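Local coordinates for CurJ (Moorea producens 3L, PDB 5TZ6), which serves as a dehydratase domain of a curacin polyketide synthase module, linked to vinylogous dehydration, and is captured here as an inactivated variant with a bound hydroxy-enoic acid, at residues Y168-L171 and W172-I176; L281-Q284 and H285-V289. The protein carries 1 engineered substitution. One frame throughout, in Å; residues are numbered along the deposited sequence.

Contact 1: residues Y168-L171 and W172-I176; sequences YQHL and WDRQI
Arg174 turns back over the last turn of helix 164-173 and lays its guanidinium flat on one face of the His170 ring, centres 3.8 Å apart and planes at 21°. Its NH1 also donates to His170 O over 3.2 Å, in the carbonyl plane and on a lone pair; the bend at chi2 (82°) brings the chain round to this position. A leucine here would probably leave His170 O without that donor and the imidazole without its flat partner. A second polar pair, one helical turn apart, joins Gln169 NE2 to Asp173 OD1 at 2.8 Å: the acceptor lies in the amide plane of Gln169 but is met from above the carboxylate. Among backbone bonds, Trp172 N to Tyr168 O continues the helix, and a Schellman motif ends it, with Ile176 N 3.1 Å from Leu171 O, Gln175 N 3.0 Å from Trp172 O, and Gln175 at positive phi (69°). A water bridges Tyr168 O and Ile176 O. The apolar touch is Leu171 CD2 to Ile176 CD1, 4.1 Å. Outward, Tyr168 and Leu171 pack on Leu178 of strand 176-178, while Arg174 NE bonds Glu238 O and His170 NE2 bonds Thr239 OG1, at the start of strand 239-250.

Contact 2: residues L281-Q284 and H285-V289; sequences LFDQ and HGQLV
Asp283 N donates to Gln287 O across 2.8 Å, with an N-H...O angle of 145° and the donor tilted from the carbonyl plane. Two residues further from the turn, Val289 N reaches Leu281 O at 2.8 Å. Between these bonds Phe282 and Leu288 face each other as an antiparallel non-hydrogen-bonded pair. At the turn itself Gly286 N makes a weak bond to Asp283 O, 2.9 Å long. Gln284 and His285 have the successive backbone angles of a type I turn, and Gly286 follows with positive phi (101°). This is the type I turn with a G1 bulge, and it closes the beta hairpin of strands 274-282 and 288-300. With these backbone angles a CB on Gly286 would collide with His285 O, the reason a glycine sits here.

On one face of the hairpin, Phe282 CB meets Leu288 CD1 at 3.9 Å. With CG of Phe282 between the backbone N and the carbonyl carbon (chi1 55°), the ring stands off from the other strand, and it is CD2 that comes within 4.0 Å of Gly286 CA. Ile149 and Tyr262 add to the packing round this phenylalanine. On the opposite face Leu281 and Val289 run side by side, CD2 to CG1 3.9 Å, and Leu281 also touches Leu217 and Cys221 of helix 215-223.

Asp283 and Gln287 likewise point the same way, Asp283 OD2 standing 3.7 Å from Gln287 CB. The other carboxylate oxygen, Asp283 OD1, takes a weak bond from Gln284 N at 3.2 Å and is hydrogen-bonded to Ser254 OG. The amide of Gln284 is engaged outside the hairpin, OE1 accepting from Trp260 NE1 of strand 258-267.

Contacts 1 and 2 follow one another along the chain and do not touch: their centres are 29 Å apart and their nearest atoms about 12 Å. Contact 1 reaches the ligand directly, the side chain of Leu171 lying about 4 Å from the bound hydroxy-enoic acid. Contact 2 contributes no pocket residue, but two elements connect it with the site. Helix 215-223, which packs on Leu281, carries the pocket residue Asp219. Strand 239-250, which pairs with strand 288-300, bears the pocket residues Phe240, Val241 and Pro242; its first residue, Thr239, meets contact 1, while Tyr251, just past its other end, bonds to the backbone of Val289.

Contact 1: residues Y168-L171 and W172-I176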
loop_
_atom_site.group_PDB
_atom_site.type_symbol
_atom_site.label_atom_id
_atom_site.label_comp_id
_atom_site.label_asym_id
_atom_site.label_seq_id
_atom_site.Cartn_x
_atom_site.Cartn_y
_atom_site.Cartn_z
ATOM N N TYR A 168 7.625 -38.841 -3.545
ATOM C CA TYR A 168 6.310 -38.285 -3.830
ATOM C C TYR A 168 5.232 -39.230 -3.338
ATOM O O TYR A 168 4.249 -38.803 -2.716
ATOM C CB TYR A 168 6.167 -38.031 -5.327
ATOM C CG TYR A 168 7.196 -37.061 -5.872
ATOM C CD1 TYR A 168 7.441 -35.853 -5.244
ATOM C CD2 TYR A 168 7.940 -37.374 -7.009
ATOM C CE1 TYR A 168 8.386 -34.972 -5.737
ATOM C CE2 TYR A 168 8.884 -36.506 -7.510
ATOM C CZ TYR A 168 9.104 -35.303 -6.872
ATOM O OH TYR A 168 10.047 -34.431 -7.370
ATOM N N GLN A 169 5.479 -40.530 -3.475
ATOM C CA GLN A 169 4.532 -41.511 -2.973
ATOM C C GLN A 169 4.412 -41.402 -1.464
ATOM O O GLN A 169 3.295 -41.411 -0.924
ATOM C CB GLN A 169 4.965 -42.917 -3.378
ATOM C CG GLN A 169 3.997 -43.991 -2.933
ATOM C CD GLN A 169 2.684 -43.912 -3.689
ATOM O OE1 GLN A 169 2.663 -44.005 -4.914
ATOM N NE2 GLN A 169 1.582 -43.747 -2.963
ATOM N N HIS A 170 5.551 -41.280 -0.764
ATOM C CA HIS A 170 5.486 -41.113 0.683
ATOM C C HIS A 170 4.555 -39.966 1.047
ATOM O O HIS A 170 3.774 -40.067 2.000
ATOM C CB HIS A 170 6.883 -40.877 1.266
ATOM C CG HIS A 170 6.878 -40.542 2.729
ATOM N ND1 HIS A 170 7.121 -41.479 3.709
ATOM C CD2 HIS A 170 6.668 -39.370 3.375
ATOM C CE1 HIS A 170 7.061 -40.901 4.897
ATOM N NE2 HIS A 170 6.781 -39.622 4.722
ATOM N N LEU A 171 4.595 -38.882 0.272
ATOM C CA LEU A 171 3.736 -37.751 0.590
ATOM C C LEU A 171 2.304 -38.025 0.157
ATOM O O LEU A 171 1.358 -37.693 0.883
ATOM C CB LEU A 171 4.281 -36.479 -0.068
ATOM C CG LEU A 171 5.587 -35.942 0.529
ATOM C CD1 LEU A 171 6.109 -34.788 -0.300
ATOM C CD2 LEU A 171 5.397 -35.504 1.984
ATOM N N TRP A 172 2.136 -38.655 -1.011
ATOM C CA TRP A 172 0.798 -38.962 -1.505
ATOM C C TRP A 172 -0.001 -39.753 -0.479
ATOM O O TRP A 172 -1.200 -39.514 -0.290
ATOM C CB TRP A 172 0.900 -39.723 -2.827
ATOM C CG TRP A 172 -0.342 -39.652 -3.656
ATOM C CD1 TRP A 172 -1.415 -40.498 -3.608
ATOM C CD2 TRP A 172 -0.662 -38.655 -4.635
ATOM N NE1 TRP A 172 -2.368 -40.103 -4.518
ATOM C CE2 TRP A 172 -1.933 -38.971 -5.155
ATOM C CE3 TRP A 172 0.010 -37.532 -5.132
ATOM C CZ2 TRP A 172 -2.546 -38.206 -6.141
ATOM C CZ3 TRP A 172 -0.601 -36.774 -6.110
ATOM C CH2 TRP A 172 -1.868 -37.114 -6.605
ATOM N N ASP A 173 0.658 -40.678 0.218
ATOM C CA ASP A 173 -0.035 -41.507 1.195
ATOM C C ASP A 173 -0.542 -40.691 2.378
ATOM O O ASP A 173 -1.560 -41.049 2.979
ATOM C CB ASP A 173 0.894 -42.623 1.664
ATOM C CG ASP A 173 1.282 -43.566 0.539
ATOM O OD1 ASP A 173 0.484 -43.731 -0.409
ATOM O OD2 ASP A 173 2.389 -44.139 0.602
ATOM N N ARG A 174 0.143 -39.603 2.730
ATOM C CA ARG A 174 -0.299 -38.725 3.804
ATOM C C ARG A 174 -1.307 -37.686 3.336
ATOM O O ARG A 174 -1.571 -36.725 4.064
ATOM C CB ARG A 174 0.901 -38.028 4.458
ATOM C CG ARG A 174 1.596 -38.878 5.514
ATOM C CD ARG A 174 2.561 -39.872 4.882
ATOM N NE ARG A 174 3.224 -40.696 5.890
ATOM C CZ ARG A 174 3.899 -41.810 5.619
ATOM N NH1 ARG A 174 4.008 -42.228 4.365
ATOM N NH2 ARG A 174 4.462 -42.506 6.597
ATOM N N GLN A 175 -1.866 -37.850 2.138
ATOM C CA GLN A 175 -2.814 -36.909 1.549
ATOM C C GLN A 175 -2.163 -35.590 1.173
ATOM O O GLN A 175 -2.847 -34.567 1.080
ATOM C CB GLN A 175 -4.001 -36.647 2.480
ATOM C CG GLN A 175 -4.595 -37.907 3.040
ATOM C CD GLN A 175 -4.892 -38.912 1.960
ATOM O OE1 GLN A 175 -5.386 -38.563 0.885
ATOM N NE2 GLN A 175 -4.562 -40.166 2.222
ATOM N N ILE A 176 -0.851 -35.581 0.974
ATOM C CA ILE A 176 -0.148 -34.419 0.448
ATOM C C ILE A 176 0.112 -34.709 -1.024
ATOM O O ILE A 176 1.082 -35.384 -1.383
ATOM C CB ILE A 176 1.139 -34.120 1.221
ATOM C CG1 ILE A 176 0.812 -33.824 2.685
ATOM C CG2 ILE A 176 1.847 -32.927 0.609
ATOM C CD1 ILE A 176 2.026 -33.719 3.573
HETATM O O HOH W 1 2.685 -36.092 -3.452
#

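Contact 2: residues L281-Q284 and H285-V289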
loop_
_atom_site.group_PDB
_atom_site.type_symbol
_atom_site.label_atom_id
_atom_site.label_comp_id
_atom_site.label_asym_id
_atom_site.label_seq_id
_atom_site.Cartn_x
_atom_site.Cartn_y
_atom_site.Cartn_z
ATOM N N LEU A 281 21.695 -25.899 -1.119
ATOM C CA LEU A 281 21.338 -25.869 -2.527
ATOM C C LEU A 281 22.462 -25.173 -3.280
ATOM O O LEU A 281 22.846 -24.059 -2.914
ATOM C CB LEU A 281 20.015 -25.131 -2.717
ATOM C CG LEU A 281 19.430 -25.005 -4.120
ATOM C CD1 LEU A 281 19.102 -26.372 -4.713
ATOM C CD2 LEU A 281 18.200 -24.111 -4.063
ATOM N N PHE A 282 23.006 -25.823 -4.311
ATOM C CA PHE A 282 24.124 -25.229 -5.037
ATOM C C PHE A 282 24.041 -25.523 -6.532
ATOM O O PHE A 282 23.245 -26.348 -7.005
ATOM C CB PHE A 282 25.486 -25.664 -4.469
ATOM C CG PHE A 282 25.678 -27.139 -4.403
ATOM C CD1 PHE A 282 25.179 -27.868 -3.338
ATOM C CD2 PHE A 282 26.374 -27.801 -5.405
ATOM C CE1 PHE A 282 25.352 -29.235 -3.277
ATOM C CE2 PHE A 282 26.555 -29.166 -5.351
ATOM C CZ PHE A 282 26.042 -29.887 -4.286
ATOM N N ASP A 283 24.908 -24.810 -7.254
ATOM C CA ASP A 283 24.994 -24.724 -8.705
ATOM C C ASP A 283 25.599 -25.973 -9.330
ATOM O O ASP A 283 26.265 -26.780 -8.676
ATOM C CB ASP A 283 25.859 -23.527 -9.109
ATOM C CG ASP A 283 25.216 -22.676 -10.175
ATOM O OD1 ASP A 283 24.193 -23.116 -10.741
ATOM O OD2 ASP A 283 25.740 -21.574 -10.451
ATOM N N GLN A 284 25.397 -26.084 -10.647
ATOM C CA GLN A 284 26.061 -27.123 -11.421
ATOM C C GLN A 284 27.574 -27.001 -11.307
ATOM O O GLN A 284 28.289 -28.010 -11.331
ATOM C CB GLN A 284 25.645 -27.007 -12.888
ATOM C CG GLN A 284 25.895 -28.240 -13.729
ATOM C CD GLN A 284 24.872 -29.328 -13.438
ATOM O OE1 GLN A 284 25.132 -30.269 -12.689
ATOM N NE2 GLN A 284 23.685 -29.184 -14.022
ATOM N N HIS A 285 28.076 -25.769 -11.205
ATOM C CA HIS A 285 29.484 -25.482 -10.973
ATOM C C HIS A 285 29.863 -25.464 -9.499
ATOM O O HIS A 285 31.054 -25.371 -9.187
ATOM C CB HIS A 285 29.869 -24.152 -11.622
ATOM C CG HIS A 285 29.615 -24.115 -13.093
ATOM N ND1 HIS A 285 28.350 -23.986 -13.625
ATOM C CD2 HIS A 285 30.457 -24.224 -14.146
ATOM C CE1 HIS A 285 28.427 -24.002 -14.943
ATOM N NE2 HIS A 285 29.694 -24.144 -15.285
ATOM N N GLY A 286 28.897 -25.524 -8.588
ATOM C CA GLY A 286 29.204 -25.516 -7.177
ATOM C C GLY A 286 29.011 -24.192 -6.478
ATOM O O GLY A 286 29.264 -24.108 -5.272
ATOM N N GLN A 287 28.603 -23.151 -7.192
ATOM C CA GLN A 287 28.253 -21.906 -6.526
ATOM C C GLN A 287 27.057 -22.133 -5.617
ATOM O O GLN A 287 25.994 -22.576 -6.065
ATOM C CB GLN A 287 27.960 -20.810 -7.550
ATOM C CG GLN A 287 29.213 -20.169 -8.128
ATOM C CD GLN A 287 29.012 -19.649 -9.540
ATOM O OE1 GLN A 287 28.273 -20.234 -10.333
ATOM N NE2 GLN A 287 29.676 -18.541 -9.863
ATOM N N LEU A 288 27.241 -21.848 -4.334
ATOM C CA LEU A 288 26.179 -22.035 -3.356
ATOM C C LEU A 288 25.041 -21.061 -3.643
ATOM O O LEU A 288 25.243 -19.845 -3.676
ATOM C CB LEU A 288 26.740 -21.832 -1.952
ATOM C CG LEU A 288 26.034 -22.446 -0.747
ATOM C CD1 LEU A 288 25.775 -23.932 -0.957
ATOM C CD2 LEU A 288 26.900 -22.220 0.480
ATOM N N VAL A 289 23.851 -21.600 -3.884
ATOM C CA VAL A 289 22.666 -20.789 -4.147
ATOM C C VAL A 289 21.938 -20.427 -2.854
ATOM O O VAL A 289 21.516 -19.283 -2.667
ATOM C CB VAL A 289 21.738 -21.544 -5.125
ATOM C CG1 VAL A 289 20.321 -20.994 -5.058
ATOM C CG2 VAL A 289 22.287 -21.470 -6.550
#